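Local coordinates for putative alkaline phosphatase (Pseudomonas fluorescens, PDB 4F1V), which binds phosphate with high affinity in the periplasm and probably delivers it to the membrane part of the Pst ABC transporter for import, at residues S33-K37 against A60-L66; L85-V91 against F293-S299; K101-V107 against G130-T134. One frame throughout, in Å; residues are numbered along the deposited sequence.

Interaction 1: S33-K37 against A60-L66; sequences SGNGK and AGSDSKL. With PI (hydrogenphosphate ion), chain B.
This is a buried helix-on-strand contact at the phosphate pocket of a Venus-flytrap binding protein. The first turn of helix 33-42 packs against the end of strand 59-62 and the loop after it. The short axes approach to 7.2 Å with N-to-C directions 144° apart. Ser33 CA lies 4.6 Å from Ser62 CA, and Gly36 CA 5.2 Å from Ala60 CA. Gly36 lets the strand come close: a CB here would sit 3.1 Å from Gly61 O. Ser33 (chi1 m) begins the helix; its N and OG donate to phosphate O1 at 2.8 and 2.7 Å, so the helix N terminus faces the anion. Ser33 OG also accepts from Asp63 N at 2.9 Å. Asp63 (phi/psi -102/9, chi1 near 8°) turns the chain out of the strand and brings its OD2 to 2.5 Å from phosphate O4; its OD1 is hydrogen-bonded to Thr294 OG1. Lys37 (m, t, m, t) runs along the loop. Its NZ donates to Ser64 OG and Lys65 O, both at 3.0 Å, and forms a salt bridge with Glu70. Ser64 OG is also hydrogen-bonded to Glu150. Strand 59-62 lies between strands 5-7 and 291-299, and Ile297 of the latter touches Lys37 and Ser62.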
ATOM      1  N   SER A  33       3.777   6.072  -4.449  1.00  3.35           N
ATOM      2  CA  SER A  33       2.481   6.622  -4.147  1.00  3.23           C
ATOM      3  C   SER A  33       2.405   8.114  -4.140  1.00  3.50           C
ATOM      4  O   SER A  33       1.415   8.713  -4.576  1.00  4.03           O
ATOM      5  CB  SER A  33       1.953   6.085  -2.787  1.00  3.13           C
ATOM      6  OG  SER A  33       1.710   4.691  -2.800  1.00  3.36           O
ATOM      7  N   GLY A  34       3.444   8.791  -3.622  1.00  3.91           N
ATOM      8  CA  GLY A  34       3.436  10.261  -3.652  1.00  4.71           C
ATOM      9  C   GLY A  34       3.329  10.790  -5.080  1.00  4.24           C
ATOM     10  O   GLY A  34       2.569  11.716  -5.392  1.00  4.78           O
ATOM     11  N   ASN A  35       4.130  10.193  -5.979  1.00  4.51           N
ATOM     12  CA  ASN A  35       4.065  10.585  -7.395  1.00  4.60           C
ATOM     13  C   ASN A  35       2.698  10.255  -7.996  1.00  3.95           C
ATOM     14  O   ASN A  35       2.185  11.018  -8.817  1.00  4.91           O
ATOM     15  CB  ASN A  35       5.183   9.924  -8.171  1.00  5.51           C
ATOM     16  CG  ASN A  35       6.505  10.583  -7.944  1.00  8.73           C
ATOM     17  OD1 ASN A  35       6.581  11.824  -7.881  1.00 13.20           O
ATOM     18  ND2 ASN A  35       7.591   9.787  -7.804  1.00  9.51           N
ATOM     19  N   GLY A  36       2.118   9.104  -7.626  1.00  3.99           N
ATOM     20  CA  GLY A  36       0.807   8.752  -8.160  1.00  4.29           C
ATOM     21  C   GLY A  36      -0.286   9.754  -7.732  1.00  3.90           C
ATOM     22  O   GLY A  36      -1.111  10.180  -8.553  1.00  3.84           O
ATOM     23  N   LYS A  37      -0.293  10.099  -6.438  1.00  3.87           N
ATOM     24  CA  LYS A  37      -1.253  11.081  -5.967  1.00  3.85           C
ATOM     25  C   LYS A  37      -1.071  12.426  -6.692  1.00  3.94           C
ATOM     26  O   LYS A  37      -2.033  13.033  -7.158  1.00  4.64           O
ATOM     27  CB  LYS A  37      -1.161  11.268  -4.447  1.00  4.03           C
ATOM     28  CG  LYS A  37      -1.586  10.015  -3.637  1.00  4.15           C
ATOM     29  CD  LYS A  37      -1.784  10.330  -2.165  1.00  4.66           C
ATOM     30  CE  LYS A  37      -0.581  10.748  -1.426  1.00  4.76           C
ATOM     31  NZ  LYS A  37      -0.873  11.186  -0.035  1.00  5.05           N
ATOM     32  N   ALA A  60      -4.789   6.593 -10.313  1.00  3.58           N
ATOM     33  CA  ALA A  60      -3.534   6.266  -9.620  1.00  3.47           C
ATOM     34  C   ALA A  60      -3.727   5.074  -8.670  1.00  3.35           C
ATOM     35  O   ALA A  60      -4.782   4.880  -8.090  1.00  3.98           O
ATOM     36  CB  ALA A  60      -2.990   7.428  -8.854  1.00  4.37           C
ATOM     37  N   GLY A  61      -2.641   4.320  -8.503  1.00  3.56           N
ATOM     38  CA  GLY A  61      -2.503   3.406  -7.370  1.00  3.17           C
ATOM     39  C   GLY A  61      -1.761   4.102  -6.237  1.00  3.24           C
ATOM     40  O   GLY A  61      -0.769   4.772  -6.474  1.00  3.37           O
ATOM     41  N   SER A  62      -2.218   3.926  -4.991  1.00  3.10           N
ATOM     42  CA  SER A  62      -1.549   4.511  -3.851  1.00  3.13           C
ATOM     43  C   SER A  62      -1.773   3.655  -2.607  1.00  3.06           C
ATOM     44  O   SER A  62      -2.911   3.264  -2.341  1.00  3.31           O
ATOM     45  CB  SER A  62      -2.086   5.919  -3.583  1.00  2.93           C
ATOM     46  OG  SER A  62      -1.328   6.502  -2.547  1.00  3.56           O
ATOM     47  N   ASP A  63      -0.727   3.408  -1.829  1.00  2.94           N
ATOM     48  CA  ASP A  63      -0.848   2.856  -0.490  1.00  3.02           C
ATOM     49  C   ASP A  63      -0.689   3.947   0.592  1.00  3.57           C
ATOM     50  O   ASP A  63      -0.626   3.626   1.792  1.00  5.49           O
ATOM     51  CB  ASP A  63       0.006   1.569  -0.205  1.00  3.39           C
ATOM     52  CG  ASP A  63       0.966   1.241  -1.363  1.00  2.91           C
ATOM     53  OD1 ASP A  63       0.655   0.400  -2.206  1.00  3.26           O
ATOM     54  OD2 ASP A  63       2.024   1.915  -1.375  1.00  3.38           O
ATOM     55  N   SER A  64      -0.654   5.201   0.162  1.00  3.09           N
ATOM     56  CA  SER A  64      -0.763   6.365   1.014  1.00  2.92           C
ATOM     57  C   SER A  64      -2.158   6.986   0.863  1.00  3.17           C
ATOM     58  O   SER A  64      -2.592   7.291  -0.263  1.00  3.46           O
ATOM     59  CB  SER A  64       0.285   7.425   0.634  1.00  3.84           C
ATOM     60  OG  SER A  64       0.057   8.652   1.267  1.00  3.87           O
ATOM     61  N   LYS A  65      -2.870   7.216   1.952  0.55  3.56           N
ATOM     62  CA  LYS A  65      -4.166   7.897   1.864  0.55  3.49           C
ATOM     63  C   LYS A  65      -4.010   9.332   1.361  0.55  2.97           C
ATOM     64  O   LYS A  65      -3.022  10.017   1.617  0.55  3.54           O
ATOM     65  CB  LYS A  65      -4.844   7.943   3.221  0.55  4.39           C
ATOM     66  CG  LYS A  65      -5.442   6.567   3.635  0.55  7.18           C
ATOM     67  CD  LYS A  65      -6.426   6.601   4.764  0.55  9.65           C
ATOM     68  CE  LYS A  65      -7.732   7.261   4.629  0.55 11.79           C
ATOM     69  NZ  LYS A  65      -8.654   6.770   5.799  0.55  8.80           N
ATOM     70  N   LEU A  66      -5.071   9.769   0.672  0.75  3.53           N
ATOM     71  CA  LEU A  66      -5.203  11.194   0.375  0.75  3.37           C
ATOM     72  C   LEU A  66      -5.335  11.999   1.698  0.75  4.34           C
ATOM     73  O   LEU A  66      -6.166  11.664   2.541  0.75  4.84           O
ATOM     74  CB  LEU A  66      -6.407  11.410  -0.537  0.75  4.15           C
ATOM     75  CG  LEU A  66      -6.184  10.897  -1.945  0.75  4.03           C
ATOM     76  CD1 LEU A  66      -7.506  10.725  -2.655  0.75  3.07           C
ATOM     77  CD2 LEU A  66      -5.319  11.849  -2.807  0.75  4.43           C
TER
HETATM   78  P    PI B1401       4.951   2.600  -2.828  1.00  2.78           P
HETATM   79  O1   PI B1401       4.266   3.958  -2.670  1.00  2.77           O
HETATM   80  O2   PI B1401       5.849   2.570  -4.067  1.00  3.22           O
HETATM   81  O3   PI B1401       5.735   2.248  -1.558  1.00  3.08           O
HETATM   82  O4   PI B1401       3.851   1.524  -3.048  1.00  3.15           O

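Interaction 2: L85-V91 against F293-S299; sequences LIQVPSV and FTNLIFS
Two antiparallel strands pair here with a classic beta bulge. They belong to the mixed sheet of one lobe, whose strand order 2-1-3-5-4 is that of type II periplasmic binding proteins. Strand 85-94 is one edge of the sheet within this chain, and 291-299 joins it to strand 59-62. The short axes approach to 4.1 Å, with N-to-C directions 135° apart. Leu296 has the most surface covered. It forms a hydrogen-bonded pair with Val88: Val88 N to Leu296 O is 2.9 Å and Leu296 N to Val88 O 2.7 Å. Leu296 (m, t) sets its CB 3.9 Å from Val88 CG2, on the face covered by helix 305-318. Ile86 comes next and pairs with Phe298 through Ile86 N to Phe298 O at 2.8 Å and Phe298 N to Ile86 O at 2.9 Å. Ile86 (m, t) lies on the same face. Between these pairs, Gln87 and Ile297 point to the other face. Pro89 CA lies 4.1 Å from Asn295 CA, in a non-hydrogen-bonded pair, then the register shifts by one. Ser90, at phi/psi -98/-57, and Val91 both face Thr294. Ser90 N donates to Thr294 O at 2.8 Å, and Val91 N reaches that oxygen weakly at 3.4 Å. Val91 (chi1 m) is nearly as well covered as Ile86. Its O accepts from Thr294 N at 3.1 Å, and Val91 CG2 meets Thr294 CG2 at 3.5 Å.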
ATOM      1  N   LEU A  85     -13.580  12.968  -6.937  0.70  3.66           N
ATOM      2  CA  LEU A  85     -12.695  11.812  -7.027  0.70  3.16           C
ATOM      3  C   LEU A  85     -13.278  10.679  -6.154  0.70  3.84           C
ATOM      4  O   LEU A  85     -14.087  10.903  -5.226  0.70  3.19           O
ATOM      5  CB  LEU A  85     -11.236  12.136  -6.641  0.70  3.36           C
ATOM      6  CG  LEU A  85     -10.894  12.539  -5.187  0.70  3.80           C
ATOM      7  CD1 LEU A  85     -10.891  11.387  -4.176  0.70  4.33           C
ATOM      8  CD2 LEU A  85      -9.551  13.240  -5.111  0.70  5.19           C
ATOM      9  N   ILE A  86     -12.792   9.495  -6.462  1.00  3.15           N
ATOM     10  CA  ILE A  86     -13.096   8.219  -5.833  1.00  3.35           C
ATOM     11  C   ILE A  86     -11.770   7.641  -5.298  1.00  3.27           C
ATOM     12  O   ILE A  86     -10.793   7.549  -6.031  1.00  3.84           O
ATOM     13  CB  ILE A  86     -13.726   7.260  -6.850  1.00  3.61           C
ATOM     14  CG1 ILE A  86     -15.091   7.793  -7.316  1.00  4.41           C
ATOM     15  CG2 ILE A  86     -13.813   5.834  -6.268  1.00  4.18           C
ATOM     16  CD1 ILE A  86     -15.694   7.043  -8.512  1.00  4.94           C
ATOM     17  N   GLN A  87     -11.783   7.229  -4.025  1.00  3.27           N
ATOM     18  CA  GLN A  87     -10.634   6.547  -3.388  1.00  3.20           C
ATOM     19  C   GLN A  87     -11.200   5.244  -2.783  1.00  3.29           C
ATOM     20  O   GLN A  87     -12.102   5.301  -1.946  1.00  4.34           O
ATOM     21  CB  GLN A  87     -10.053   7.416  -2.308  1.00  3.25           C
ATOM     22  CG  GLN A  87      -8.777   6.790  -1.681  1.00  3.69           C
ATOM     23  CD  GLN A  87      -8.162   7.625  -0.551  1.00  3.39           C
ATOM     24  OE1 GLN A  87      -6.942   7.831  -0.479  1.00  3.99           O
ATOM     25  NE2 GLN A  87      -9.013   8.090   0.362  1.00  4.18           N
ATOM     26  N   VAL A  88     -10.665   4.086  -3.217  1.00  3.08           N
ATOM     27  CA  VAL A  88     -11.225   2.808  -2.742  0.60  3.70           C
ATOM     28  C   VAL A  88     -10.091   1.821  -2.538  1.00  3.21           C
ATOM     29  O   VAL A  88      -9.125   1.795  -3.289  1.00  4.37           O
ATOM     30  CB  VAL A  88     -12.234   2.170  -3.705  0.60  4.20           C
ATOM     31  CG1 VAL A  88     -13.586   2.858  -3.635  0.60  4.67           C
ATOM     32  CG2 VAL A  88     -11.730   2.156  -5.171  0.60  5.10           C
ATOM     33  N   PRO A  89     -10.209   0.936  -1.520  1.00  3.14           N
ATOM     34  CA  PRO A  89      -9.215  -0.177  -1.405  0.50  3.56           C
ATOM     35  C   PRO A  89      -9.238  -1.030  -2.641  1.00  3.38           C
ATOM     36  O   PRO A  89     -10.313  -1.327  -3.182  1.00  3.96           O
ATOM     37  CB  PRO A  89      -9.738  -0.957  -0.192  0.50  4.27           C
ATOM     38  CG  PRO A  89     -10.349   0.136   0.620  0.50  3.12           C
ATOM     39  CD  PRO A  89     -11.155   0.917  -0.424  0.50  4.37           C
ATOM     40  N   SER A  90      -8.037  -1.496  -3.012  1.00  3.32           N
ATOM     41  CA  SER A  90      -7.850  -2.469  -4.080  1.00  3.18           C
ATOM     42  C   SER A  90      -7.703  -3.897  -3.554  1.00  3.16           C
ATOM     43  O   SER A  90      -8.465  -4.774  -3.907  1.00  4.11           O
ATOM     44  CB  SER A  90      -6.631  -2.039  -4.894  1.00  3.44           C
ATOM     45  OG  SER A  90      -6.418  -2.987  -5.938  1.00  3.95           O
ATOM     46  N   VAL A  91      -6.710  -4.086  -2.672  1.00  3.27           N
ATOM     47  CA  VAL A  91      -6.383  -5.368  -2.064  1.00  3.13           C
ATOM     48  C   VAL A  91      -5.808  -5.100  -0.650  1.00  3.19           C
ATOM     49  O   VAL A  91      -5.351  -4.037  -0.358  1.00  3.61           O
ATOM     50  CB  VAL A  91      -5.372  -6.212  -2.888  1.00  3.60           C
ATOM     51  CG1 VAL A  91      -5.851  -6.387  -4.330  1.00  4.43           C
ATOM     52  CG2 VAL A  91      -3.973  -5.556  -2.899  1.00  3.99           C
ATOM     53  N   PHE A 293      -3.991  -1.728   3.601  1.00  3.16           N
ATOM     54  CA  PHE A 293      -4.585  -1.741   2.266  1.00  2.90           C
ATOM     55  C   PHE A 293      -3.769  -0.902   1.308  1.00  3.01           C
ATOM     56  O   PHE A 293      -3.164   0.116   1.670  1.00  3.44           O
ATOM     57  CB  PHE A 293      -6.060  -1.229   2.270  1.00  3.75           C
ATOM     58  CG  PHE A 293      -6.977  -2.167   3.012  1.00  3.62           C
ATOM     59  CD1 PHE A 293      -7.162  -2.058   4.386  1.00  4.87           C
ATOM     60  CD2 PHE A 293      -7.584  -3.201   2.326  1.00  3.56           C
ATOM     61  CE1 PHE A 293      -7.972  -2.966   5.057  1.00  5.41           C
ATOM     62  CE2 PHE A 293      -8.395  -4.102   3.002  1.00  4.78           C
ATOM     63  CZ  PHE A 293      -8.617  -3.977   4.360  1.00  5.13           C
ATOM     64  N   THR A 294      -3.794  -1.335   0.036  1.00  3.09           N
ATOM     65  CA  THR A 294      -3.369  -0.457  -1.077  1.00  2.81           C
ATOM     66  C   THR A 294      -4.607  -0.141  -1.910  1.00  2.73           C
ATOM     67  O   THR A 294      -5.522  -0.968  -1.982  1.00  3.04           O
ATOM     68  CB  THR A 294      -2.236  -1.098  -1.879  1.00  3.21           C
ATOM     69  OG1 THR A 294      -1.809  -0.180  -2.879  1.00  3.50           O
ATOM     70  CG2 THR A 294      -2.595  -2.411  -2.538  1.00  4.25           C
ATOM     71  N   ASN A 295      -4.637   1.054  -2.504  1.00  3.25           N
ATOM     72  CA  ASN A 295      -5.874   1.706  -2.951  1.00  2.85           C
ATOM     73  C   ASN A 295      -5.802   2.167  -4.406  1.00  3.02           C
ATOM     74  O   ASN A 295      -4.739   2.292  -5.011  1.00  3.22           O
ATOM     75  CB  ASN A 295      -6.180   2.921  -2.043  1.00  3.13           C
ATOM     76  CG  ASN A 295      -5.956   2.546  -0.587  1.00  3.62           C
ATOM     77  OD1 ASN A 295      -6.521   1.544  -0.102  1.00  4.47           O
ATOM     78  ND2 ASN A 295      -5.182   3.323   0.091  1.00  4.19           N
ATOM     79  N   LEU A 296      -7.018   2.438  -4.930  0.70  3.18           N
ATOM     80  CA  LEU A 296      -7.206   3.085  -6.259  0.70  3.74           C
ATOM     81  C   LEU A 296      -7.736   4.508  -6.043  0.70  2.78           C
ATOM     82  O   LEU A 296      -8.535   4.760  -5.129  0.70  3.27           O
ATOM     83  CB  LEU A 296      -8.281   2.344  -7.051  0.70  3.65           C
ATOM     84  CG  LEU A 296      -8.138   0.824  -7.255  0.70  4.48           C
ATOM     85  CD1 LEU A 296      -9.292   0.259  -8.074  0.70  5.21           C
ATOM     86  CD2 LEU A 296      -6.818   0.467  -7.852  0.70  5.10           C
ATOM     87  N   ILE A 297      -7.345   5.411  -6.938  0.65  2.83           N
ATOM     88  CA  ILE A 297      -7.888   6.756  -7.008  0.65  2.44           C
ATOM     89  C   ILE A 297      -8.303   6.995  -8.467  0.65  2.65           C
ATOM     90  O   ILE A 297      -7.485   6.887  -9.384  0.65  2.87           O
ATOM     91  CB  ILE A 297      -6.859   7.802  -6.580  0.65  2.87           C
ATOM     92  CG1 ILE A 297      -6.387   7.544  -5.128  0.65  2.71           C
ATOM     93  CG2 ILE A 297      -7.441   9.232  -6.701  0.65  3.11           C
ATOM     94  CD1 ILE A 297      -5.111   8.328  -4.782  0.65  2.60           C
ATOM     95  N   PHE A 298      -9.610   7.272  -8.663  1.00  3.20           N
ATOM     96  CA  PHE A 298     -10.230   7.502  -9.969  1.00  3.26           C
ATOM     97  C   PHE A 298     -11.071   8.799  -9.893  1.00  3.08           C
ATOM     98  O   PHE A 298     -11.297   9.350  -8.823  1.00  3.53           O
ATOM     99  CB  PHE A 298     -11.134   6.325 -10.369  1.00  3.29           C
ATOM    100  CG  PHE A 298     -10.410   5.132 -10.972  1.00  3.27           C
ATOM    101  CD1 PHE A 298      -9.705   4.219 -10.190  1.00  3.86           C
ATOM    102  CD2 PHE A 298     -10.397   4.968 -12.352  1.00  3.54           C
ATOM    103  CE1 PHE A 298      -9.027   3.144 -10.790  1.00  3.71           C
ATOM    104  CE2 PHE A 298      -9.705   3.922 -12.932  1.00  3.82           C
ATOM    105  CZ  PHE A 298      -9.045   3.016 -12.164  1.00  3.91           C
ATOM    106  N   SER A 299     -11.563   9.228 -11.071  1.00  3.57           N
ATOM    107  CA  SER A 299     -12.654  10.231 -11.116  1.00  3.55           C
ATOM    108  C   SER A 299     -13.992   9.546 -11.226  1.00  3.45           C
ATOM    109  O   SER A 299     -14.126   8.513 -11.898  1.00  4.01           O
ATOM    110  CB  SER A 299     -12.405  11.132 -12.340  1.00  4.04           C
ATOM    111  OG  SER A 299     -13.353  12.218 -12.320  1.00  3.95           O
TER

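Interaction 3: K101-V107 against G130-T134; sequences KSGSAAV and GSGRT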
ATOM      1  N   LYS A 101      21.452 -11.514   5.235  1.00  5.30           N
ATOM      2  CA  LYS A 101      22.381 -11.961   6.282  1.00  5.00           C
ATOM      3  C   LYS A 101      22.252 -13.475   6.341  1.00  5.53           C
ATOM      4  O   LYS A 101      21.227 -13.983   6.802  1.00  5.91           O
ATOM      5  CB  LYS A 101      22.101 -11.290   7.642  1.00  4.99           C
ATOM      6  CG  LYS A 101      23.137 -11.605   8.701  1.00  6.11           C
ATOM      7  CD  LYS A 101      24.469 -10.978   8.448  1.00  7.11           C
ATOM      8  CE  LYS A 101      25.417 -11.225   9.622  1.00  9.66           C
ATOM      9  NZ  LYS A 101      26.745 -10.630   9.423  1.00 10.63           N
ATOM     10  N   SER A 102      23.246 -14.216   5.848  1.00  6.36           N
ATOM     11  CA  SER A 102      23.146 -15.620   5.697  0.70  8.57           C
ATOM     12  C   SER A 102      23.088 -16.358   7.066  1.00  6.97           C
ATOM     13  O   SER A 102      23.493 -15.827   8.128  1.00  7.82           O
ATOM     14  CB  SER A 102      24.278 -16.177   4.843  0.70 10.07           C
ATOM     15  OG  SER A 102      25.493 -16.024   5.565  0.70 14.30           O
ATOM     16  N   GLY A 103      22.598 -17.588   7.019  1.00  6.78           N
ATOM     17  CA  GLY A 103      22.615 -18.475   8.164  1.00  7.10           C
ATOM     18  C   GLY A 103      21.377 -19.354   8.174  1.00  6.62           C
ATOM     19  O   GLY A 103      20.262 -18.935   7.839  1.00  7.26           O
ATOM     20  N   SER A 104      21.503 -20.616   8.616  1.00  6.43           N
ATOM     21  CA  SER A 104      20.361 -21.494   8.650  1.00  7.44           C
ATOM     22  C   SER A 104      19.394 -21.196   9.753  1.00  7.49           C
ATOM     23  O   SER A 104      18.196 -21.540   9.599  1.00  8.33           O
ATOM     24  CB  SER A 104      20.771 -22.996   8.673  1.00  7.68           C
ATOM     25  OG  SER A 104      21.507 -23.261   9.831  1.00  8.94           O
ATOM     26  N   ALA A 105      19.843 -20.582  10.852  1.00  6.22           N
ATOM     27  CA  ALA A 105      18.931 -20.263  11.935  1.00  6.64           C
ATOM     28  C   ALA A 105      17.801 -19.328  11.429  1.00  6.09           C
ATOM     29  O   ALA A 105      18.048 -18.373  10.673  1.00  6.39           O
ATOM     30  CB  ALA A 105      19.674 -19.616  13.074  1.00  6.73           C
ATOM     31  N   ALA A 106      16.583 -19.461  11.945  0.70  6.64           N
ATOM     32  CA  ALA A 106      15.512 -18.501  11.651  0.70  6.40           C
ATOM     33  C   ALA A 106      15.735 -17.184  12.372  0.70  5.91           C
ATOM     34  O   ALA A 106      16.011 -17.144  13.546  0.70  8.12           O
ATOM     35  CB  ALA A 106      14.182 -19.174  12.063  0.70  7.53           C
ATOM     36  N   VAL A 107      15.482 -16.113  11.646  0.70  4.61           N
ATOM     37  CA  VAL A 107      15.381 -14.765  12.239  0.70  4.82           C
ATOM     38  C   VAL A 107      13.907 -14.499  12.522  0.70  5.00           C
ATOM     39  O   VAL A 107      13.084 -14.474  11.578  0.70  5.12           O
ATOM     40  CB  VAL A 107      16.021 -13.707  11.316  0.70  5.33           C
ATOM     41  CG1 VAL A 107      15.791 -12.312  11.869  0.70  5.96           C
ATOM     42  CG2 VAL A 107      17.510 -13.967  11.113  0.70  6.35           C
ATOM     43  N   GLY A 130      18.430 -15.282  19.464  1.00  5.27           N
ATOM     44  CA  GLY A 130      18.296 -16.510  18.710  1.00  5.61           C
ATOM     45  C   GLY A 130      18.646 -16.399  17.220  1.00  5.55           C
ATOM     46  O   GLY A 130      18.260 -17.272  16.471  1.00  7.69           O
ATOM     47  N   SER A 131      19.333 -15.355  16.802  1.00  5.80           N
ATOM     48  CA  SER A 131      19.531 -15.096  15.356  1.00  6.07           C
ATOM     49  C   SER A 131      20.587 -15.964  14.699  1.00  6.24           C
ATOM     50  O   SER A 131      20.613 -16.044  13.472  1.00  7.54           O
ATOM     51  CB  SER A 131      19.823 -13.615  15.111  1.00  7.17           C
ATOM     52  OG  SER A 131      21.138 -13.381  15.552  1.00  7.12           O
ATOM     53  N   GLY A 132      21.524 -16.486  15.480  1.00  6.06           N
ATOM     54  CA  GLY A 132      22.665 -17.170  14.985  1.00  6.85           C
ATOM     55  C   GLY A 132      23.649 -16.329  14.243  1.00  7.62           C
ATOM     56  O   GLY A 132      24.629 -16.836  13.671  1.00 10.42           O
ATOM     57  N   ARG A 133      23.476 -14.987  14.270  1.00  6.52           N
ATOM     58  CA  ARG A 133      24.178 -14.056  13.414  1.00  6.29           C
ATOM     59  C   ARG A 133      24.855 -13.012  14.279  1.00  6.97           C
ATOM     60  O   ARG A 133      24.391 -12.654  15.340  1.00  9.03           O
ATOM     61  CB  ARG A 133      23.185 -13.397  12.450  1.00  6.16           C
ATOM     62  CG  ARG A 133      22.651 -14.339  11.393  1.00  5.97           C
ATOM     63  CD  ARG A 133      21.276 -13.875  10.886  1.00  5.72           C
ATOM     64  NE  ARG A 133      20.818 -14.519   9.647  1.00  5.61           N
ATOM     65  CZ  ARG A 133      20.280 -15.725   9.556  1.00  5.26           C
ATOM     66  NH1 ARG A 133      19.881 -16.138   8.381  1.00  5.54           N
ATOM     67  NH2 ARG A 133      20.118 -16.502  10.625  1.00  5.93           N
ATOM     68  N   THR A 134      25.974 -12.553  13.748  0.80  8.24           N
ATOM     69  CA  THR A 134      26.722 -11.521  14.374  0.80  8.47           C
ATOM     70  C   THR A 134      27.057 -10.397  13.381  0.80  8.40           C
ATOM     71  O   THR A 134      26.995 -10.518  12.169  0.80 11.09           O
ATOM     72  CB  THR A 134      28.095 -12.076  14.969  0.80 10.65           C
ATOM     73  OG1 THR A 134      28.919 -12.566  13.902  0.80 12.87           O
ATOM     74  CG2 THR A 134      27.820 -13.129  16.013  0.80 13.18           C
TER
HETATM   75  O   HOH W   1      16.995 -19.137  15.339  0.25 10.77           O
HETATM   76  O   HOH W   2      16.128 -18.464  15.940  0.50 14.83           O
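An arginine held by backbone carbonyls joins two surface loops here, far from the phosphate pocket. One loop lies between strands 99-100 and 108-109, the other between helix 111-119 and strand 138-142. The loop 101-107 curls round Arg133, the residue with the most surface covered. Arg133 NE and NH1 both donate to Lys101 O, at 2.9 and 3.0 Å. Arg133 NH1 also reaches Gly103 O at 2.9 Å, and Arg133 NH2 reaches Ala105 O at 2.8 Å. Within its own loop Arg133 NH2 donates to Ser131 O at 2.9 Å. The guanidinium thus binds four carbonyl oxygens. Gly103 N and Ser102 O lie over one face of it, Val107 over the opposite face. Ser131 forms an ST turn: its OG accepts from Arg133 N at 3.1 Å, and it is also hydrogen-bonded to Trp125 O. Gly130 and Gly132 have positive phi, which favours glycine. At one end Lys101 NZ donates to Thr134 O at 2.8 Å and has a long, weak ion pair with Asp202. At the other end water bridges Ala106 O and Gly130 O. The apolar lid on the guanidinium is Val107 CG2, 3.6 Å from Arg133 CZ.

How the interactions relate
From the N terminus, interaction 1 comes first. It closes a loop of 22 residues, 38-59, and ties the first turn of helix 33-42 to the five-stranded sheet of the first lobe beside the phosphate. Interaction 2 opens at 85-91. It closes only after 201 residues, when the chain has built the second lobe and returned as strand 291-299. Interaction 3 is nested inside that excursion and closes a separate 22-residue loop at the periphery of the second lobe. Interactions 1 and 2 share a sheet and touch: Asp63 OD1 lies 2.6 Å from Thr294 OG1. Interaction 3 touches neither; its centre is about 36 Å from that of interaction 1 and about 39 Å from that of interaction 2.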